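Local coordinates for translation initiation factor eif-2b-like protein (Chaetomium thermophilum, PDB 4ZEO) that probably acts in translation initiation as the delta subunit of eIF2B, the guanine nucleotide exchange factor for eIF2, at residues 199-213 against 230-242. Residues are numbered along the deposited sequence; the frame is centred on the assembly and turned at random.
Sequences SLSRHFVPHVLNPQI and IRLLKAKVNKFDI
K234 sets CG anti to its carbonyl carbon (chi1 -84°) and runs extended from there, which carries its ammonium across to N210. N210 also turns CG away from its carbonyl carbon (chi1 -82°), and the two side chains meet at about a right angle. K234 NZ gives a hydrogen bond of 3.0 Å to N210 OD1, tilted out of the carbonyl plane. The two helices, 200-213 and 230-239, form an antiparallel pair with knobs-into-holes packing in the helical part of this eIF2B alpha/beta/delta family subunit. Their axes come within 9.0 Å at 157°.

K234 is one knob, set among V205, L209, N210 and I213. Its methylenes do the apolar work: CE lies 3.8 Å from V205 CG1, and CG touches L209 CD2. With alanine in place of K234, N210 OD1 would probably lose its ammonium partner, and a gap would be likely between V205 and I213.

V237 is the second knob, among L200, S201, F204 and V205. Its two methyls divide the hole. CG1 meets V205 CG2 at 3.8 Å and also L200 CD2, while CG2 approaches the F204 ring. L200 CD2 reaches on to F240 CD2 at 4.0 Å. At the other end of the pair, beyond K234, I213 CD1 packs on I230 CG2 at 3.5 Å.

Both helices have other neighbours. F204 and L209 also touch helix 174-191, and L233 packs on L253 and W256 of helix 246-277.

Beyond V237 the chain after helix 230-239 passes the start of helix 200-213, where S199 is the N-cap residue. S199 OG and S201 OG share a hydrogen bond of 2.7 Å. The less ordered I242 lays CD1 over one face of the R202 guanidinium, 3.5 Å from R202 NE.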
loop_
_atom_site.group_PDB
_atom_site.type_symbol
_atom_site.label_atom_id
_atom_site.label_comp_id
_atom_site.label_asym_id
_atom_site.label_seq_id
_atom_site.Cartn_x
_atom_site.Cartn_y
_atom_site.Cartn_z
ATOM N N SER A 199 -23.553 3.703 -25.661
ATOM C CA SER A 199 -23.522 4.320 -24.348
ATOM C C SER A 199 -22.256 3.905 -23.618
ATOM O O SER A 199 -21.704 2.838 -23.872
ATOM C CB SER A 199 -24.742 3.937 -23.523
ATOM O OG SER A 199 -24.652 2.589 -23.110
ATOM N N LEU A 200 -21.799 4.755 -22.710
ATOM C CA LEU A 200 -20.627 4.453 -21.917
ATOM C C LEU A 200 -20.867 3.173 -21.123
ATOM O O LEU A 200 -19.968 2.342 -20.991
ATOM C CB LEU A 200 -20.316 5.623 -20.976
ATOM C CG LEU A 200 -19.285 5.511 -19.839
ATOM C CD1 LEU A 200 -18.698 6.893 -19.555
ATOM C CD2 LEU A 200 -19.853 4.907 -18.560
ATOM N N SER A 201 -22.098 3.013 -20.631
ATOM C CA SER A 201 -22.492 1.868 -19.798
ATOM C C SER A 201 -22.265 0.540 -20.499
ATOM O O SER A 201 -22.135 -0.484 -19.855
ATOM C CB SER A 201 -23.958 1.965 -19.361
ATOM O OG SER A 201 -24.837 1.900 -20.461
ATOM N N ARG A 202 -22.348 0.549 -21.819
ATOM C CA ARG A 202 -22.136 -0.642 -22.638
ATOM C C ARG A 202 -20.741 -0.722 -23.308
ATOM O O ARG A 202 -20.234 -1.816 -23.547
ATOM C CB ARG A 202 -23.274 -0.746 -23.666
ATOM C CG ARG A 202 -24.607 -1.153 -22.992
ATOM C CD ARG A 202 -25.638 -1.771 -23.953
ATOM N NE ARG A 202 -27.004 -1.649 -23.424
ATOM C CZ ARG A 202 -28.101 -2.106 -24.026
ATOM N NH1 ARG A 202 -28.021 -2.749 -25.185
ATOM N NH2 ARG A 202 -29.290 -1.936 -23.456
ATOM N N HIS A 203 -20.219 0.414 -23.768
ATOM C CA HIS A 203 -18.946 0.494 -24.510
ATOM C C HIS A 203 -17.650 0.581 -23.676
ATOM O O HIS A 203 -16.628 -0.028 -24.008
ATOM C CB HIS A 203 -19.000 1.693 -25.464
ATOM C CG HIS A 203 -17.781 1.847 -26.317
ATOM N ND1 HIS A 203 -16.785 2.766 -26.046
ATOM C CD2 HIS A 203 -17.404 1.212 -27.455
ATOM C CE1 HIS A 203 -15.842 2.671 -26.964
ATOM N NE2 HIS A 203 -16.199 1.742 -27.839
ATOM N N PHE A 204 -17.677 1.383 -22.621
ATOM C CA PHE A 204 -16.454 1.792 -21.942
ATOM C C PHE A 204 -15.605 0.648 -21.358
ATOM O O PHE A 204 -14.399 0.572 -21.609
ATOM C CB PHE A 204 -16.802 2.818 -20.851
ATOM C CG PHE A 204 -15.610 3.304 -20.078
ATOM C CD1 PHE A 204 -14.702 4.183 -20.655
ATOM C CD2 PHE A 204 -15.407 2.910 -18.761
ATOM C CE1 PHE A 204 -13.567 4.628 -19.938
ATOM C CE2 PHE A 204 -14.288 3.358 -18.035
ATOM C CZ PHE A 204 -13.369 4.213 -18.625
ATOM N N VAL A 205 -16.214 -0.244 -20.600
ATOM C CA VAL A 205 -15.440 -1.293 -19.953
ATOM C C VAL A 205 -14.792 -2.264 -20.957
ATOM O O VAL A 205 -13.575 -2.444 -20.943
ATOM C CB VAL A 205 -16.318 -2.062 -18.926
ATOM C CG1 VAL A 205 -15.609 -3.301 -18.390
ATOM C CG2 VAL A 205 -16.732 -1.118 -17.788
ATOM N N PRO A 206 -15.567 -2.841 -21.883
ATOM C CA PRO A 206 -14.821 -3.775 -22.739
ATOM C C PRO A 206 -13.860 -3.125 -23.782
ATOM O O PRO A 206 -12.841 -3.711 -24.110
ATOM C CB PRO A 206 -15.941 -4.569 -23.415
ATOM C CG PRO A 206 -17.092 -3.595 -23.476
ATOM C CD PRO A 206 -17.015 -2.852 -22.182
ATOM N N HIS A 207 -14.220 -1.984 -24.353
ATOM C CA HIS A 207 -13.408 -1.367 -25.411
ATOM C C HIS A 207 -12.317 -0.408 -24.971
ATOM O O HIS A 207 -11.354 -0.227 -25.693
ATOM C CB HIS A 207 -14.317 -0.676 -26.418
ATOM C CG HIS A 207 -15.142 -1.641 -27.200
ATOM N ND1 HIS A 207 -16.295 -2.206 -26.702
ATOM C CD2 HIS A 207 -14.947 -2.202 -28.418
ATOM C CE1 HIS A 207 -16.797 -3.038 -27.593
ATOM N NE2 HIS A 207 -15.997 -3.049 -28.647
ATOM N N VAL A 208 -12.510 0.264 -23.843
ATOM C CA VAL A 208 -11.538 1.236 -23.373
ATOM C C VAL A 208 -10.816 0.858 -22.071
ATOM O O VAL A 208 -9.589 0.838 -22.019
ATOM C CB VAL A 208 -12.209 2.603 -23.188
ATOM C CG1 VAL A 208 -11.217 3.617 -22.616
ATOM C CG2 VAL A 208 -12.798 3.085 -24.520
ATOM N N LEU A 209 -11.565 0.565 -21.020
ATOM C CA LEU A 209 -10.943 0.284 -19.731
ATOM C C LEU A 209 -10.132 -1.002 -19.703
ATOM O O LEU A 209 -8.996 -1.013 -19.224
ATOM C CB LEU A 209 -12.003 0.244 -18.624
ATOM C CG LEU A 209 -11.435 -0.142 -17.255
ATOM C CD1 LEU A 209 -10.408 0.879 -16.766
ATOM C CD2 LEU A 209 -12.560 -0.328 -16.212
ATOM N N ASN A 210 -10.716 -2.081 -20.203
ATOM C CA ASN A 210 -10.068 -3.390 -20.153
ATOM C C ASN A 210 -8.726 -3.445 -20.907
ATOM O O ASN A 210 -7.800 -4.083 -20.424
ATOM C CB ASN A 210 -11.022 -4.492 -20.671
ATOM C CG ASN A 210 -12.001 -4.959 -19.617
ATOM O OD1 ASN A 210 -12.033 -4.428 -18.494
ATOM N ND2 ASN A 210 -12.855 -5.907 -19.982
ATOM N N PRO A 211 -8.610 -2.784 -22.084
ATOM C CA PRO A 211 -7.271 -2.753 -22.702
ATOM C C PRO A 211 -6.195 -2.094 -21.825
ATOM O O PRO A 211 -5.042 -2.540 -21.884
ATOM C CB PRO A 211 -7.504 -1.961 -23.980
ATOM C CG PRO A 211 -8.910 -2.313 -24.339
ATOM C CD PRO A 211 -9.638 -2.298 -23.027
ATOM N N GLN A 212 -6.546 -1.069 -21.048
ATOM C CA GLN A 212 -5.587 -0.460 -20.118
ATOM C C GLN A 212 -5.187 -1.458 -19.021
ATOM O O GLN A 212 -4.025 -1.587 -18.670
ATOM C CB GLN A 212 -6.155 0.820 -19.471
ATOM C CG GLN A 212 -7.004 1.676 -20.379
ATOM C CD GLN A 212 -6.292 2.150 -21.637
ATOM O OE1 GLN A 212 -5.077 2.364 -21.651
ATOM N NE2 GLN A 212 -7.051 2.266 -22.724
ATOM N N ILE A 213 -6.163 -2.157 -18.466
ATOM C CA ILE A 213 -5.894 -3.156 -17.434
ATOM C C ILE A 213 -5.000 -4.279 -17.966
ATOM O O ILE A 213 -4.076 -4.721 -17.296
ATOM C CB ILE A 213 -7.201 -3.753 -16.899
ATOM C CG1 ILE A 213 -8.086 -2.627 -16.359
ATOM C CG2 ILE A 213 -6.930 -4.802 -15.811
ATOM C CD1 ILE A 213 -9.411 -3.085 -15.835
ATOM N N ILE A 230 -10.325 -1.583 -9.328
ATOM C CA ILE A 230 -10.887 -1.930 -10.628
ATOM C C ILE A 230 -12.267 -2.556 -10.479
ATOM O O ILE A 230 -13.199 -2.221 -11.221
ATOM C CB ILE A 230 -9.926 -2.877 -11.398
ATOM C CG1 ILE A 230 -8.738 -2.081 -11.945
ATOM C CG2 ILE A 230 -10.620 -3.591 -12.560
ATOM C CD1 ILE A 230 -7.648 -2.928 -12.567
ATOM N N ARG A 231 -12.407 -3.456 -9.509
ATOM C CA ARG A 231 -13.711 -4.065 -9.249
ATOM C C ARG A 231 -14.710 -2.991 -8.833
ATOM O O ARG A 231 -15.843 -2.987 -9.322
ATOM C CB ARG A 231 -13.606 -5.161 -8.185
ATOM C CG ARG A 231 -14.947 -5.697 -7.687
ATOM C CD ARG A 231 -14.740 -6.754 -6.619
ATOM N NE ARG A 231 -13.723 -6.309 -5.664
ATOM C CZ ARG A 231 -13.947 -5.482 -4.641
ATOM N NH1 ARG A 231 -12.942 -5.134 -3.853
ATOM N NH2 ARG A 231 -15.167 -5.003 -4.404
ATOM N N LEU A 232 -14.284 -2.065 -7.967
ATOM C CA LEU A 232 -15.154 -0.958 -7.539
ATOM C C LEU A 232 -15.534 -0.019 -8.683
ATOM O O LEU A 232 -16.702 0.357 -8.815
ATOM C CB LEU A 232 -14.499 -0.163 -6.416
ATOM C CG LEU A 232 -14.362 -0.882 -5.073
ATOM C CD1 LEU A 232 -13.459 -0.121 -4.104
ATOM C CD2 LEU A 232 -15.737 -1.090 -4.464
ATOM N N LEU A 233 -14.567 0.319 -9.529
ATOM C CA LEU A 233 -14.825 1.189 -10.674
ATOM C C LEU A 233 -15.793 0.557 -11.658
ATOM O O LEU A 233 -16.714 1.217 -12.151
ATOM C CB LEU A 233 -13.516 1.535 -11.409
ATOM C CG LEU A 233 -13.630 2.317 -12.731
ATOM C CD1 LEU A 233 -14.322 3.655 -12.544
ATOM C CD2 LEU A 233 -12.260 2.542 -13.340
ATOM N N LYS A 234 -15.580 -0.721 -11.965
ATOM C CA LYS A 234 -16.464 -1.390 -12.904
ATOM C C LYS A 234 -17.878 -1.457 -12.337
ATOM O O LYS A 234 -18.847 -1.304 -13.079
ATOM C CB LYS A 234 -15.952 -2.774 -13.242
ATOM C CG LYS A 234 -14.914 -2.783 -14.341
ATOM C CD LYS A 234 -14.289 -4.148 -14.452
ATOM C CE LYS A 234 -13.211 -4.183 -15.519
ATOM N NZ LYS A 234 -12.912 -5.578 -15.899
ATOM N N ALA A 235 -18.016 -1.677 -11.029
ATOM C CA ALA A 235 -19.357 -1.632 -10.421
ATOM C C ALA A 235 -19.984 -0.239 -10.596
ATOM O O ALA A 235 -21.168 -0.136 -10.910
ATOM C CB ALA A 235 -19.320 -2.030 -8.952
ATOM N N LYS A 236 -19.183 0.819 -10.434
ATOM C CA LYS A 236 -19.654 2.188 -10.628
ATOM C C LYS A 236 -20.156 2.416 -12.044
ATOM O O LYS A 236 -21.220 2.998 -12.243
ATOM C CB LYS A 236 -18.545 3.186 -10.311
ATOM C CG LYS A 236 -18.578 3.715 -8.895
ATOM C CD LYS A 236 -19.844 4.549 -8.598
ATOM C CE LYS A 236 -19.962 5.764 -9.503
ATOM N NZ LYS A 236 -21.239 6.504 -9.242
ATOM N N VAL A 237 -19.414 1.925 -13.030
ATOM C CA VAL A 237 -19.847 2.038 -14.413
ATOM C C VAL A 237 -21.176 1.313 -14.626
ATOM O O VAL A 237 -22.062 1.808 -15.327
ATOM C CB VAL A 237 -18.793 1.468 -15.385
ATOM C CG1 VAL A 237 -19.344 1.415 -16.807
ATOM C CG2 VAL A 237 -17.490 2.270 -15.291
ATOM N N ASN A 238 -21.317 0.152 -14.001
ATOM C CA ASN A 238 -22.538 -0.624 -14.134
ATOM C C ASN A 238 -23.783 0.047 -13.534
ATOM O O ASN A 238 -24.890 -0.392 -13.802
ATOM C CB ASN A 238 -22.343 -2.019 -13.547
ATOM C CG ASN A 238 -21.773 -3.009 -14.565
ATOM O OD1 ASN A 238 -22.500 -3.854 -15.092
ATOM N ND2 ASN A 238 -20.469 -2.930 -14.817
ATOM N N LYS A 239 -23.619 1.029 -12.643
ATOM C CA LYS A 239 -24.784 1.740 -12.075
ATOM C C LYS A 239 -25.437 2.664 -13.109
ATOM O O LYS A 239 -26.609 3.017 -12.989
ATOM C CB LYS A 239 -24.402 2.507 -10.790
ATOM C CG LYS A 239 -24.262 1.572 -9.550
ATOM C CD LYS A 239 -23.410 2.123 -8.393
ATOM C CE LYS A 239 -22.072 1.329 -8.282
ATOM N NZ LYS A 239 -21.205 1.385 -7.051
ATOM N N PHE A 240 -24.671 3.025 -14.129
ATOM C CA PHE A 240 -25.153 3.801 -15.267
ATOM C C PHE A 240 -26.006 2.984 -16.245
ATOM O O PHE A 240 -25.909 1.752 -16.294
ATOM C CB PHE A 240 -23.951 4.395 -15.987
ATOM C CG PHE A 240 -23.168 5.345 -15.145
ATOM C CD1 PHE A 240 -23.814 6.237 -14.324
ATOM C CD2 PHE A 240 -21.790 5.295 -15.117
ATOM C CE1 PHE A 240 -23.100 7.105 -13.540
ATOM C CE2 PHE A 240 -21.071 6.166 -14.326
ATOM C CZ PHE A 240 -21.729 7.062 -13.532
ATOM N N ASP A 241 -26.871 3.674 -16.987
ATOM C CA ASP A 241 -27.714 3.041 -18.005
ATOM C C ASP A 241 -27.489 3.687 -19.375
ATOM O O ASP A 241 -26.796 4.706 -19.483
ATOM C CB ASP A 241 -29.200 3.075 -17.603
ATOM C CG ASP A 241 -29.739 4.484 -17.416
ATOM O OD1 ASP A 241 -30.418 4.731 -16.396
ATOM O OD2 ASP A 241 -29.504 5.344 -18.281
ATOM N N ILE A 242 -28.063 3.081 -20.413
ATOM C CA ILE A 242 -27.960 3.610 -21.770
ATOM C C ILE A 242 -28.517 5.041 -21.862
ATOM O O ILE A 242 -28.048 5.846 -22.664
ATOM C CB ILE A 242 -28.653 2.686 -22.781
ATOM C CG1 ILE A 242 -27.997 2.840 -24.145
ATOM C CG2 ILE A 242 -30.167 2.947 -22.877
ATOM C CD1 ILE A 242 -27.603 1.527 -24.762
#